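Designed helical repeat protein (Synthetic construct, PDB 5CWQ) has no known biological function, being a computationally designed helical repeat protein made to explore which repeat architectures a chain can adopt. Local coordinates at residues E35-L40 and D90-L95; E49-A54 and L107-C112; V149-L154 and R192-S197; A163-A168 and E178-D183. All blocks are in the same frame, centred on the assembly; numbering follows the deposited sequence. Where two conformers were deposited one is given.

Interaction 1 of 4, residues E35-L40 and D90-L95; sequences ELAEAL and DEVLAL
The flat carboxylate of Glu38 and the aliphatic CG before it both lie near Leu95: CG of Glu38 is 4.3 Å from Leu95 CD1, with OE2 of the carboxylate little farther from the same methyl. The other flat group in play is the carbonyl of Val92, whose O lies 4.2 Å from Ala37 CB, a plain van der Waals contact. Ala37 CB faces Leu95 CB at 3.8 Å, methyl against methylene, where the two backbones come nearest each other, CA of Ala37 to CA of Leu95 5.8 Å. Beside it, Val92 has CG1 anti to the backbone N (chi1 176°), which makes CG1 the branch that meets the same methyl of Ala37, at 4.2 Å. Ala37 CB is therefore met from two successive turns of the other helix, and a side chain no larger than alanine allows the axes to approach to 9.0 Å. The contact across the pair is apolar and largely buried. Charge collects at its edge: Glu38 OE2 and Glu91 OE2 are 6.0 Å apart, and Glu91 is held by a salt bridge from Lys34, which probably offsets the like charges. Helices 33-57 and 90-114 run nearly parallel here, at 15°, as second neighbours in the chain. The intervening helix 60-86 packs on both, taking Leu36 and Leu40 from one and Leu93 from the other, while helix 5-30 backs Leu36 and Ala39, and helix 117-144 receives Leu93 and Asp90.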
loop_
_atom_site.group_PDB
_atom_site.type_symbol
_atom_site.label_atom_id
_atom_site.label_comp_id
_atom_site.label_asym_id
_atom_site.label_seq_id
_atom_site.Cartn_x
_atom_site.Cartn_y
_atom_site.Cartn_z
ATOM N N GLU A 35 16.140 -1.955 -7.600
ATOM C CA GLU A 35 16.389 -2.911 -6.527
ATOM C C GLU A 35 16.145 -2.259 -5.172
ATOM O O GLU A 35 15.674 -2.904 -4.236
ATOM C CB GLU A 35 17.816 -3.453 -6.603
ATOM C CG GLU A 35 18.044 -4.434 -7.741
ATOM C CD GLU A 35 19.415 -5.080 -7.687
ATOM O OE1 GLU A 35 20.251 -4.638 -6.870
ATOM O OE2 GLU A 35 19.656 -6.029 -8.462
ATOM N N LEU A 36 16.474 -0.976 -5.076
ATOM C CA LEU A 36 16.242 -0.213 -3.858
ATOM C C LEU A 36 14.748 -0.111 -3.585
ATOM O O LEU A 36 14.294 -0.346 -2.465
ATOM C CB LEU A 36 16.867 1.179 -3.975
ATOM C CG LEU A 36 16.561 2.186 -2.864
ATOM C CD1 LEU A 36 16.936 1.633 -1.505
ATOM C CD2 LEU A 36 17.293 3.495 -3.125
ATOM N N ALA A 37 13.988 0.228 -4.622
ATOM C CA ALA A 37 12.540 0.356 -4.517
ATOM C C ALA A 37 11.891 -0.971 -4.133
ATOM O O ALA A 37 10.971 -1.010 -3.313
ATOM C CB ALA A 37 11.964 0.864 -5.832
ATOM N N GLU A 38 12.372 -2.056 -4.728
ATOM C CA GLU A 38 11.851 -3.386 -4.434
ATOM C C GLU A 38 12.155 -3.782 -2.995
ATOM O O GLU A 38 11.348 -4.438 -2.338
ATOM C CB GLU A 38 12.436 -4.416 -5.401
ATOM C CG GLU A 38 11.854 -4.329 -6.804
ATOM C CD GLU A 38 12.598 -5.191 -7.808
ATOM O OE1 GLU A 38 13.685 -5.706 -7.470
ATOM O OE2 GLU A 38 12.093 -5.349 -8.938
ATOM N N ALA A 39 13.325 -3.377 -2.510
ATOM C CA ALA A 39 13.722 -3.663 -1.139
ATOM C C ALA A 39 12.841 -2.900 -0.153
ATOM O O ALA A 39 12.503 -3.412 0.914
ATOM C CB ALA A 39 15.188 -3.310 -0.928
ATOM N N LEU A 40 12.464 -1.678 -0.518
ATOM C CA LEU A 40 11.626 -0.846 0.338
ATOM C C LEU A 40 10.206 -1.400 0.417
ATOM O O LEU A 40 9.536 -1.257 1.440
ATOM C CB LEU A 40 11.609 0.601 -0.168
ATOM C CG LEU A 40 12.920 1.379 -0.005
ATOM C CD1 LEU A 40 12.826 2.742 -0.674
ATOM C CD2 LEU A 40 13.299 1.535 1.463
ATOM N N ASP A 90 9.570 5.520 -14.875
ATOM C CA ASP A 90 8.200 5.312 -14.415
ATOM C C ASP A 90 8.020 3.998 -13.654
ATOM O O ASP A 90 7.184 3.913 -12.754
ATOM C CB ASP A 90 7.241 5.359 -15.607
ATOM C CG ASP A 90 7.216 6.719 -16.279
ATOM O OD1 ASP A 90 7.157 7.736 -15.557
ATOM O OD2 ASP A 90 7.264 6.775 -17.526
ATOM N N GLU A 91 8.796 2.979 -14.015
ATOM C CA GLU A 91 8.694 1.680 -13.356
ATOM C C GLU A 91 9.155 1.773 -11.907
ATOM O O GLU A 91 8.477 1.295 -10.998
ATOM C CB GLU A 91 9.517 0.623 -14.094
ATOM C CG GLU A 91 9.365 -0.778 -13.508
ATOM C CD GLU A 91 10.251 -1.807 -14.181
ATOM O OE1 GLU A 91 11.249 -1.413 -14.821
ATOM O OE2 GLU A 91 9.948 -3.013 -14.068
ATOM N N VAL A 92 10.317 2.381 -11.700
ATOM C CA VAL A 92 10.846 2.580 -10.357
ATOM C C VAL A 92 9.913 3.486 -9.558
ATOM O O VAL A 92 9.694 3.265 -8.366
ATOM C CB VAL A 92 12.266 3.187 -10.396
ATOM C CG1 VAL A 92 12.777 3.488 -8.990
ATOM C CG2 VAL A 92 13.224 2.247 -11.113
ATOM N N LEU A 93 9.365 4.504 -10.215
ATOM C CA LEU A 93 8.418 5.403 -9.566
ATOM C C LEU A 93 7.228 4.617 -9.030
ATOM O O LEU A 93 6.843 4.774 -7.873
ATOM C CB LEU A 93 7.939 6.487 -10.538
ATOM C CG LEU A 93 6.834 7.420 -10.027
ATOM C CD1 LEU A 93 7.255 8.144 -8.750
ATOM C CD2 LEU A 93 6.445 8.421 -11.111
ATOM N N ALA A 94 6.657 3.764 -9.876
ATOM C CA ALA A 94 5.494 2.972 -9.499
ATOM C C ALA A 94 5.823 2.059 -8.324
ATOM O O ALA A 94 5.027 1.918 -7.396
ATOM C CB ALA A 94 4.997 2.156 -10.688
ATOM N N LEU A 95 7.002 1.447 -8.364
ATOM C CA LEU A 95 7.451 0.578 -7.281
ATOM C C LEU A 95 7.603 1.360 -5.977
ATOM O O LEU A 95 7.239 0.873 -4.908
ATOM C CB LEU A 95 8.776 -0.094 -7.652
ATOM C CG LEU A 95 8.695 -1.112 -8.792
ATOM C CD1 LEU A 95 10.081 -1.403 -9.354
ATOM C CD2 LEU A 95 8.030 -2.394 -8.317
#

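Interaction 2 of 4, residues E49-A54 and L107-C112; sequences ELARVA and LAEVAC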
loop_
_atom_site.group_PDB
_atom_site.type_symbol
_atom_site.label_atom_id
_atom_site.label_comp_id
_atom_site.label_asym_id
_atom_site.label_seq_id
_atom_site.Cartn_x
_atom_site.Cartn_y
_atom_site.Cartn_z
ATOM N N GLU A 49 3.580 -6.342 8.954
ATOM C CA GLU A 49 3.479 -7.540 9.777
ATOM C C GLU A 49 3.672 -7.192 11.251
ATOM O O GLU A 49 2.938 -7.676 12.109
ATOM C CB GLU A 49 4.507 -8.583 9.333
ATOM C CG GLU A 49 4.245 -9.976 9.877
ATOM C CD GLU A 49 5.235 -11.005 9.356
ATOM O OE1 GLU A 49 6.006 -10.676 8.429
ATOM O OE2 GLU A 49 5.241 -12.143 9.875
ATOM N N LEU A 50 4.654 -6.342 11.538
ATOM C CA LEU A 50 4.913 -5.897 12.905
ATOM C C LEU A 50 3.711 -5.153 13.482
ATOM O O LEU A 50 3.369 -5.320 14.653
ATOM C CB LEU A 50 6.151 -4.999 12.952
ATOM C CG LEU A 50 7.492 -5.673 12.654
ATOM C CD1 LEU A 50 8.575 -4.625 12.429
ATOM C CD2 LEU A 50 7.887 -6.616 13.779
ATOM N N ALA A 51 3.076 -4.331 12.655
ATOM C CA ALA A 51 1.913 -3.562 13.082
ATOM C C ALA A 51 0.750 -4.484 13.440
ATOM O O ALA A 51 0.065 -4.276 14.442
ATOM C CB ALA A 51 1.499 -2.584 11.994
ATOM N N ARG A 52 0.534 -5.504 12.617
ATOM C CA ARG A 52 -0.560 -6.440 12.842
ATOM C C ARG A 52 -0.315 -7.290 14.085
ATOM O O ARG A 52 -1.257 -7.648 14.793
ATOM C CB ARG A 52 -0.757 -7.330 11.613
ATOM C CG ARG A 52 -1.474 -6.627 10.473
ATOM C CD ARG A 52 -1.617 -7.518 9.253
ATOM N NE ARG A 52 -2.731 -7.091 8.407
ATOM C CZ ARG A 52 -3.938 -7.656 8.388
ATOM N NH1 ARG A 52 -4.222 -8.700 9.162
ATOM N NH2 ARG A 52 -4.870 -7.176 7.577
ATOM N N VAL A 53 0.950 -7.609 14.352
ATOM C CA VAL A 53 1.314 -8.326 15.571
ATOM C C VAL A 53 1.024 -7.446 16.783
ATOM O O VAL A 53 0.510 -7.918 17.797
ATOM C CB VAL A 53 2.807 -8.746 15.567
ATOM C CG1 VAL A 53 3.260 -9.212 16.953
ATOM C CG2 VAL A 53 3.043 -9.846 14.548
ATOM N N ALA A 54 1.362 -6.164 16.672
ATOM C CA ALA A 54 1.099 -5.209 17.742
ATOM C C ALA A 54 -0.404 -5.095 17.997
ATOM O O ALA A 54 -0.845 -5.063 19.146
ATOM C CB ALA A 54 1.687 -3.849 17.399
ATOM N N LEU A 107 0.666 2.598 8.761
ATOM C CA LEU A 107 0.405 3.736 9.639
ATOM C C LEU A 107 -1.070 3.802 10.026
ATOM O O LEU A 107 -1.409 4.144 11.158
ATOM C CB LEU A 107 0.825 5.049 8.973
ATOM C CG LEU A 107 2.325 5.287 8.785
ATOM C CD1 LEU A 107 2.557 6.522 7.930
ATOM C CD2 LEU A 107 3.029 5.430 10.123
ATOM N N ALA A 108 -1.943 3.484 9.078
ATOM C CA ALA A 108 -3.379 3.488 9.324
ATOM C C ALA A 108 -3.757 2.411 10.340
ATOM O O ALA A 108 -4.510 2.671 11.279
ATOM C CB ALA A 108 -4.135 3.281 8.023
ATOM N N GLU A 109 -3.224 1.207 10.142
ATOM C CA GLU A 109 -3.469 0.084 11.042
ATOM C C GLU A 109 -3.062 0.415 12.476
ATOM O O GLU A 109 -3.805 0.138 13.418
ATOM C CB GLU A 109 -2.713 -1.160 10.558
ATOM C CG GLU A 109 -3.235 -1.736 9.236
ATOM C CD GLU A 109 -2.264 -2.702 8.572
ATOM O OE1 GLU A 109 -1.054 -2.653 8.881
ATOM O OE2 GLU A 109 -2.713 -3.513 7.733
ATOM N N VAL A 110 -1.885 1.010 12.641
ATOM C CA VAL A 110 -1.412 1.385 13.970
ATOM C C VAL A 110 -2.320 2.454 14.569
ATOM O O VAL A 110 -2.687 2.380 15.741
ATOM C CB VAL A 110 0.043 1.905 13.938
ATOM C CG1 VAL A 110 0.450 2.458 15.302
ATOM C CG2 VAL A 110 0.986 0.795 13.519
ATOM N N ALA A 111 -2.681 3.444 13.760
ATOM C CA ALA A 111 -3.520 4.541 14.225
ATOM C C ALA A 111 -4.848 4.015 14.756
ATOM O O ALA A 111 -5.292 4.409 15.836
ATOM C CB ALA A 111 -3.753 5.539 13.108
ATOM N N CYS A 112 -5.472 3.117 13.999
ATOM C CA CYS A 112 -6.748 2.535 14.398
ATOM C C CYS A 112 -6.606 1.681 15.653
ATOM O O CYS A 112 -7.401 1.801 16.586
ATOM C CB CYS A 112 -7.334 1.694 13.262
ATOM S SG CYS A 112 -7.829 2.650 11.803
HETATM O O HOH W 1 -5.164 -3.989 7.281
#
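Glu109 is the first residue of segment 107-112 to reach segment 49-54, and it does so with both carboxylate oxygens. Its CG stands anti to the carbonyl carbon (chi1 -68°), and the chain beyond is extended, which carries the carboxylate across to the other helix. There OE1 of Glu109 lies over the methyl of Ala51, 4.0 Å from CB, and OE2 turns to Arg52. The guanidinium and carboxylate planes stand 81° apart, so the two groups do not meet as a flat two-pronged pair; instead NE of Arg52 and OE2 of Glu109 form a long salt bridge of 3.6 Å. A water bridges the two, accepting a weak bond from Arg52 NH2 at 3.2 Å and lying 2.5 Å from Glu109 OE2, a length short enough to leave its exact position in doubt. Gln48 NE2 also gives a weak hydrogen bond to Glu109 OE2. Next in sequence, Val110 supplies the apolar part: its CG2 touches Ala51 CB at 3.7 Å, where the CA atoms of Ala51 and Val110 are the nearest pair, 6.0 Å apart. Two residues on, Cys112 turns elsewhere, its SG joined in a disulfide to Cys170 of helix 147-171. The axes of the segments run 9.2 Å apart and almost parallel. The chemistry thus divides in two: a close alanine-valine contact is consistent with the small helix spacing, while a partly water-mediated charge pair sits on the solvent side, where Arg52 is exposed; the long distance and the nearby water suggest that this ion pair contributes little.

Interaction 3 of 4, residues V149-L154 and R192-S197; sequences VLALAL and RKVKES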
loop_
_atom_site.group_PDB
_atom_site.type_symbol
_atom_site.label_atom_id
_atom_site.label_comp_id
_atom_site.label_asym_id
_atom_site.label_seq_id
_atom_site.Cartn_x
_atom_site.Cartn_y
_atom_site.Cartn_z
ATOM N N VAL A 149 3.857 -1.028 -15.895
ATOM C CA VAL A 149 3.815 0.162 -15.053
ATOM C C VAL A 149 2.381 0.455 -14.632
ATOM O O VAL A 149 2.127 0.819 -13.485
ATOM C CB VAL A 149 4.408 1.395 -15.773
ATOM C CG1 VAL A 149 4.215 2.666 -14.941
ATOM C CG2 VAL A 149 5.882 1.177 -16.064
ATOM N N LEU A 150 1.450 0.293 -15.566
ATOM C CA LEU A 150 0.036 0.501 -15.279
ATOM C C LEU A 150 -0.408 -0.397 -14.133
ATOM O O LEU A 150 -1.027 0.066 -13.175
ATOM C CB LEU A 150 -0.815 0.230 -16.522
ATOM C CG LEU A 150 -2.335 0.198 -16.314
ATOM C CD1 LEU A 150 -2.832 1.481 -15.672
ATOM C CD2 LEU A 150 -3.050 -0.042 -17.636
ATOM N N ALA A 151 -0.073 -1.678 -14.231
ATOM C CA ALA A 151 -0.471 -2.649 -13.219
ATOM C C ALA A 151 0.153 -2.318 -11.865
ATOM O O ALA A 151 -0.485 -2.485 -10.825
ATOM C CB ALA A 151 -0.088 -4.057 -13.656
ATOM N N LEU A 152 1.395 -1.844 -11.876
ATOM C CA LEU A 152 2.072 -1.476 -10.637
ATOM C C LEU A 152 1.394 -0.276 -9.992
ATOM O O LEU A 152 1.180 -0.250 -8.779
ATOM C CB LEU A 152 3.549 -1.171 -10.894
ATOM C CG LEU A 152 4.405 -2.386 -11.251
ATOM C CD1 LEU A 152 5.782 -1.953 -11.737
ATOM C CD2 LEU A 152 4.528 -3.334 -10.063
ATOM N N ALA A 153 1.051 0.713 -10.810
ATOM C CA ALA A 153 0.343 1.888 -10.327
ATOM C C ALA A 153 -1.004 1.500 -9.720
ATOM O O ALA A 153 -1.425 2.077 -8.725
ATOM C CB ALA A 153 0.149 2.900 -11.459
ATOM N N LEU A 154 -1.671 0.511 -10.308
ATOM C CA LEU A 154 -2.978 0.085 -9.809
ATOM C C LEU A 154 -2.858 -0.577 -8.437
ATOM O O LEU A 154 -3.756 -0.462 -7.602
ATOM C CB LEU A 154 -3.650 -0.873 -10.797
ATOM C CG LEU A 154 -4.140 -0.252 -12.109
ATOM C CD1 LEU A 154 -4.663 -1.330 -13.041
ATOM C CD2 LEU A 154 -5.213 0.804 -11.870
ATOM N N ARG A 192 -9.190 -5.637 -13.246
ATOM C CA ARG A 192 -9.750 -6.815 -13.899
ATOM C C ARG A 192 -9.558 -6.743 -15.413
ATOM O O ARG A 192 -9.204 -7.737 -16.048
ATOM C CB ARG A 192 -11.236 -6.962 -13.562
ATOM C CG ARG A 192 -11.853 -8.256 -14.075
ATOM C CD ARG A 192 -13.308 -8.412 -13.654
ATOM N NE ARG A 192 -14.200 -7.490 -14.359
ATOM C CZ ARG A 192 -14.739 -6.390 -13.837
ATOM N NH1 ARG A 192 -14.501 -6.033 -12.579
ATOM N NH2 ARG A 192 -15.535 -5.638 -14.583
ATOM N N LYS A 193 -9.788 -5.567 -15.986
ATOM C CA LYS A 193 -9.632 -5.379 -17.427
ATOM C C LYS A 193 -8.173 -5.530 -17.843
ATOM O O LYS A 193 -7.873 -6.156 -18.861
ATOM C CB LYS A 193 -10.157 -4.007 -17.858
ATOM C CG LYS A 193 -11.664 -3.849 -17.742
ATOM C CD LYS A 193 -12.148 -2.617 -18.497
ATOM C CE LYS A 193 -13.502 -2.139 -17.999
ATOM N NZ LYS A 193 -13.386 -0.878 -17.209
ATOM N N VAL A 194 -7.268 -4.955 -17.056
ATOM C CA VAL A 194 -5.840 -5.095 -17.307
ATOM C C VAL A 194 -5.447 -6.570 -17.237
ATOM O O VAL A 194 -4.666 -7.053 -18.056
ATOM C CB VAL A 194 -5.002 -4.270 -16.300
ATOM C CG1 VAL A 194 -3.522 -4.603 -16.412
ATOM C CG2 VAL A 194 -5.219 -2.780 -16.530
ATOM N N LYS A 195 -6.001 -7.280 -16.258
ATOM C CA LYS A 195 -5.737 -8.707 -16.094
ATOM C C LYS A 195 -6.194 -9.508 -17.313
ATOM O O LYS A 195 -5.474 -10.381 -17.799
ATOM C CB LYS A 195 -6.428 -9.233 -14.832
ATOM C CG LYS A 195 -6.279 -10.734 -14.605
ATOM C CD LYS A 195 -7.172 -11.218 -13.470
ATOM C CE LYS A 195 -8.642 -11.190 -13.860
ATOM N NZ LYS A 195 -9.517 -11.669 -12.759
ATOM N N GLU A 196 -7.395 -9.208 -17.802
ATOM C CA GLU A 196 -7.968 -9.939 -18.927
ATOM C C GLU A 196 -7.234 -9.641 -20.233
ATOM O O GLU A 196 -7.084 -10.522 -21.080
ATOM C CB GLU A 196 -9.453 -9.606 -19.067
ATOM C CG GLU A 196 -10.300 -10.174 -17.940
ATOM C CD GLU A 196 -11.724 -9.654 -17.947
ATOM O OE1 GLU A 196 -12.020 -8.723 -18.726
ATOM O OE2 GLU A 196 -12.549 -10.180 -17.171
ATOM N N SER A 197 -6.783 -8.400 -20.393
ATOM C CA SER A 197 -6.006 -8.019 -21.568
ATOM C C SER A 197 -4.647 -8.712 -21.557
ATOM O O SER A 197 -4.145 -9.131 -22.601
ATOM C CB SER A 197 -5.824 -6.501 -21.629
ATOM O OG SER A 197 -7.039 -5.854 -21.960
#
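Val194 packs against Leu150, Ala151 and Leu154 inside an antiparallel helical hairpin formed by consecutive helices 147-171 and 174-201. Its CG2 does most of the touching, reaching CD2 of Leu150 at 3.7 Å and CD1 of Leu154 at 3.8 Å, so one methyl is set between two leucines a helical turn apart. The leucines get there by different torsions: CG of Leu150 is anti to the backbone N (chi1 171°), whereas CG of Leu154 is anti to the carbonyl carbon (chi1 -71°), and the two branches converge on the valine. CG1 of Val194 points to the smaller Ala151, whose CB is a loose 4.4 Å away. With leucine and valine branches filling the interface, the axes stay 10.7 Å apart, crossing at -150°. In the next shell, helix 117-144 supports Leu150 through Ser138 and Arg142, and helix 204-230 packs Leu209 on Ala151. That same helix is tied to 192-197 by a salt bridge from Lys195 to Glu214. Within the contact itself, the second atom of Leu150 to reach the valine is CG, 4.2 Å from Val194 CG2.

Interaction 4 of 4, residues A163-A168 and E178-D183; sequences ALAEVA and ERAYED. With PO4 (phosphate ion), chain F.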
loop_
_atom_site.group_PDB
_atom_site.type_symbol
_atom_site.label_atom_id
_atom_site.label_comp_id
_atom_site.label_asym_id
_atom_site.label_seq_id
_atom_site.Cartn_x
_atom_site.Cartn_y
_atom_site.Cartn_z
ATOM N N ALA A 163 -6.015 1.762 2.683
ATOM C CA ALA A 163 -5.669 2.602 3.819
ATOM C C ALA A 163 -6.817 3.549 4.148
ATOM O O ALA A 163 -7.127 3.777 5.318
ATOM C CB ALA A 163 -4.391 3.382 3.533
ATOM N N LEU A 164 -7.453 4.093 3.116
ATOM C CA LEU A 164 -8.596 4.978 3.312
ATOM C C LEU A 164 -9.751 4.224 3.959
ATOM O O LEU A 164 -10.407 4.737 4.866
ATOM C CB LEU A 164 -9.048 5.587 1.983
ATOM C CG LEU A 164 -8.097 6.610 1.353
ATOM C CD1 LEU A 164 -8.565 6.978 -0.046
ATOM C CD2 LEU A 164 -7.969 7.862 2.220
ATOM N N ALA A 165 -9.994 3.009 3.481
ATOM C CA ALA A 165 -11.030 2.151 4.043
ATOM C C ALA A 165 -10.747 1.857 5.513
ATOM O O ALA A 165 -11.656 1.848 6.344
ATOM C CB ALA A 165 -11.129 0.858 3.257
ATOM N N GLU A 166 -9.474 1.621 5.817
ATOM C CA GLU A 166 -9.032 1.318 7.173
ATOM C C GLU A 166 -9.400 2.447 8.131
ATOM O O GLU A 166 -10.043 2.223 9.158
ATOM C CB GLU A 166 -7.519 1.081 7.186
ATOM C CG GLU A 166 -6.933 0.688 8.533
ATOM C CD GLU A 166 -7.185 -0.763 8.894
ATOM O OE1 GLU A 166 -7.845 -1.476 8.106
ATOM O OE2 GLU A 166 -6.717 -1.190 9.970
ATOM N N VAL A 167 -8.996 3.664 7.780
ATOM C CA VAL A 167 -9.243 4.825 8.625
ATOM C C VAL A 167 -10.733 5.134 8.713
ATOM O O VAL A 167 -11.254 5.382 9.798
ATOM C CB VAL A 167 -8.498 6.068 8.101
ATOM C CG1 VAL A 167 -8.832 7.298 8.947
ATOM C CG2 VAL A 167 -7.002 5.818 8.095
ATOM N N ALA A 168 -11.410 5.122 7.569
ATOM C CA ALA A 168 -12.829 5.457 7.510
ATOM C C ALA A 168 -13.639 4.557 8.435
ATOM O O ALA A 168 -14.616 4.993 9.049
ATOM C CB ALA A 168 -13.343 5.344 6.080
ATOM N N GLU A 178 -17.740 5.915 2.028
ATOM C CA GLU A 178 -18.390 5.943 0.724
ATOM C C GLU A 178 -17.366 6.203 -0.377
ATOM O O GLU A 178 -17.378 5.541 -1.416
ATOM C CB GLU A 178 -19.493 7.010 0.701
ATOM C CG GLU A 178 -20.072 7.320 -0.680
ATOM C CD GLU A 178 -20.684 6.107 -1.361
ATOM O OE1 GLU A 178 -20.966 5.104 -0.670
ATOM O OE2 GLU A 178 -20.886 6.159 -2.594
ATOM N N ARG A 179 -16.479 7.167 -0.142
ATOM C CA ARG A 179 -15.426 7.491 -1.096
ATOM C C ARG A 179 -14.510 6.293 -1.334
ATOM O O ARG A 179 -14.178 5.974 -2.476
ATOM C CB ARG A 179 -14.607 8.685 -0.605
ATOM C CG ARG A 179 -15.112 10.031 -1.102
ATOM C CD ARG A 179 -14.336 11.174 -0.471
ATOM N NE ARG A 179 -14.707 11.379 0.927
ATOM C CZ ARG A 179 -14.004 12.104 1.793
ATOM N NH1 ARG A 179 -12.877 12.693 1.414
ATOM N NH2 ARG A 179 -14.424 12.234 3.043
ATOM N N ALA A 180 -14.106 5.637 -0.252
ATOM C CA ALA A 180 -13.252 4.460 -0.345
ATOM C C ALA A 180 -13.949 3.356 -1.132
ATOM O O ALA A 180 -13.342 2.713 -1.989
ATOM C CB ALA A 180 -12.876 3.965 1.044
ATOM N N TYR A 181 -15.227 3.147 -0.833
ATOM C CA TYR A 181 -16.027 2.137 -1.514
ATOM C C TYR A 181 -16.065 2.366 -3.022
ATOM O O TYR A 181 -15.855 1.438 -3.803
ATOM C CB TYR A 181 -17.450 2.124 -0.956
ATOM C CG TYR A 181 -18.397 1.220 -1.714
ATOM C CD1 TYR A 181 -18.428 -0.147 -1.472
ATOM C CD2 TYR A 181 -19.262 1.737 -2.670
ATOM C CE1 TYR A 181 -19.293 -0.975 -2.163
ATOM C CE2 TYR A 181 -20.128 0.918 -3.366
ATOM C CZ TYR A 181 -20.142 -0.437 -3.109
ATOM O OH TYR A 181 -21.009 -1.251 -3.805
ATOM N N GLU A 182 -16.339 3.603 -3.426
ATOM C CA GLU A 182 -16.416 3.935 -4.843
ATOM C C GLU A 182 -15.041 3.840 -5.502
ATOM O O GLU A 182 -14.923 3.364 -6.631
ATOM C CB GLU A 182 -17.004 5.335 -5.034
ATOM C CG GLU A 182 -18.449 5.468 -4.561
ATOM C CD GLU A 182 -19.413 4.576 -5.329
ATOM O OE1 GLU A 182 -19.057 4.119 -6.437
ATOM O OE2 GLU A 182 -20.531 4.332 -4.822
ATOM N N ASP A 183 -14.007 4.292 -4.795
ATOM C CA ASP A 183 -12.635 4.153 -5.275
ATOM C C ASP A 183 -12.293 2.688 -5.525
ATOM O O ASP A 183 -11.701 2.346 -6.548
ATOM C CB ASP A 183 -11.633 4.736 -4.271
ATOM C CG ASP A 183 -11.713 6.243 -4.163
ATOM O OD1 ASP A 183 -12.231 6.896 -5.092
ATOM O OD2 ASP A 183 -11.238 6.777 -3.138
HETATM P P PO4 F . -20.943 -5.009 -2.802
HETATM O O1 PO4 F . -20.962 -6.417 -3.346
HETATM O O2 PO4 F . -22.107 -4.816 -1.861
HETATM O O3 PO4 F . -21.048 -4.027 -3.945
HETATM O O4 PO4 F . -19.651 -4.777 -2.057
#
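Near the turn of an antiparallel helical hairpin, Ala180 of helix 174-201 sets its methyl against Ala165 and Leu164 of helix 147-171. Ala180 CB lies against the backbone of Ala165, 3.9 Å from its N, and 4.2 Å from Ala165 CB; Leu164 CB meets the same Ala180 CB at a similar distance, 4.3 Å. Two small residues at the crossing let the CA atoms of Ala165 and Ala180 come to 5.4 Å and the axes to 8.8 Å, crossing at -154°. One turn on, Asp183 OD2 rests at 4.1 Å from Leu164 CD1, an acid oxygen against a methyl; the partner of its carboxylate is Arg135, in a salt bridge through OD1. With CG anti to the backbone N (chi1 173°), the Tyr181 ring is carried off the interface toward helix 204-230. Its hydroxyl OH donates to O3 of a phosphate ion at 2.8 Å, the oxygen lying at the ring edge and near the ring plane. Gln225 also bonds the phosphate, which probably came from the crystallisation liquor, and His234 of the C-terminal histidine tag stacks on the tyrosine ring. Replacing Tyr181 by an alanine would probably cost the ion one of its bonds and leave the His234 ring without its stacking mate. Alanines at the closest approach are a familiar way to bring two helices together, here in a hairpin of a designed helical repeat.

Interactions 1 and 2 join the same two parallel helices, 33-57 and 90-114, near either end, their centres 23 Å apart. Interactions 3 and 4, with centres 21 Å apart, do likewise for one antiparallel hairpin, that of helices 147-171 and 174-201, with interaction 4 nearer the turn. Helix 90-114 then packs on helix 147-171 at both ends: interaction 1 touches interaction 3 where Ala94 CB meets Leu152 CB at 3.6 Å, and interaction 2 touches interaction 4 where Ala108 CB meets Val167 CG2 at 3.8 Å. The four contacts thus form one continuous stack of helices. No active site is known for this designed protein; the phosphate at Tyr181 belongs to interaction 4.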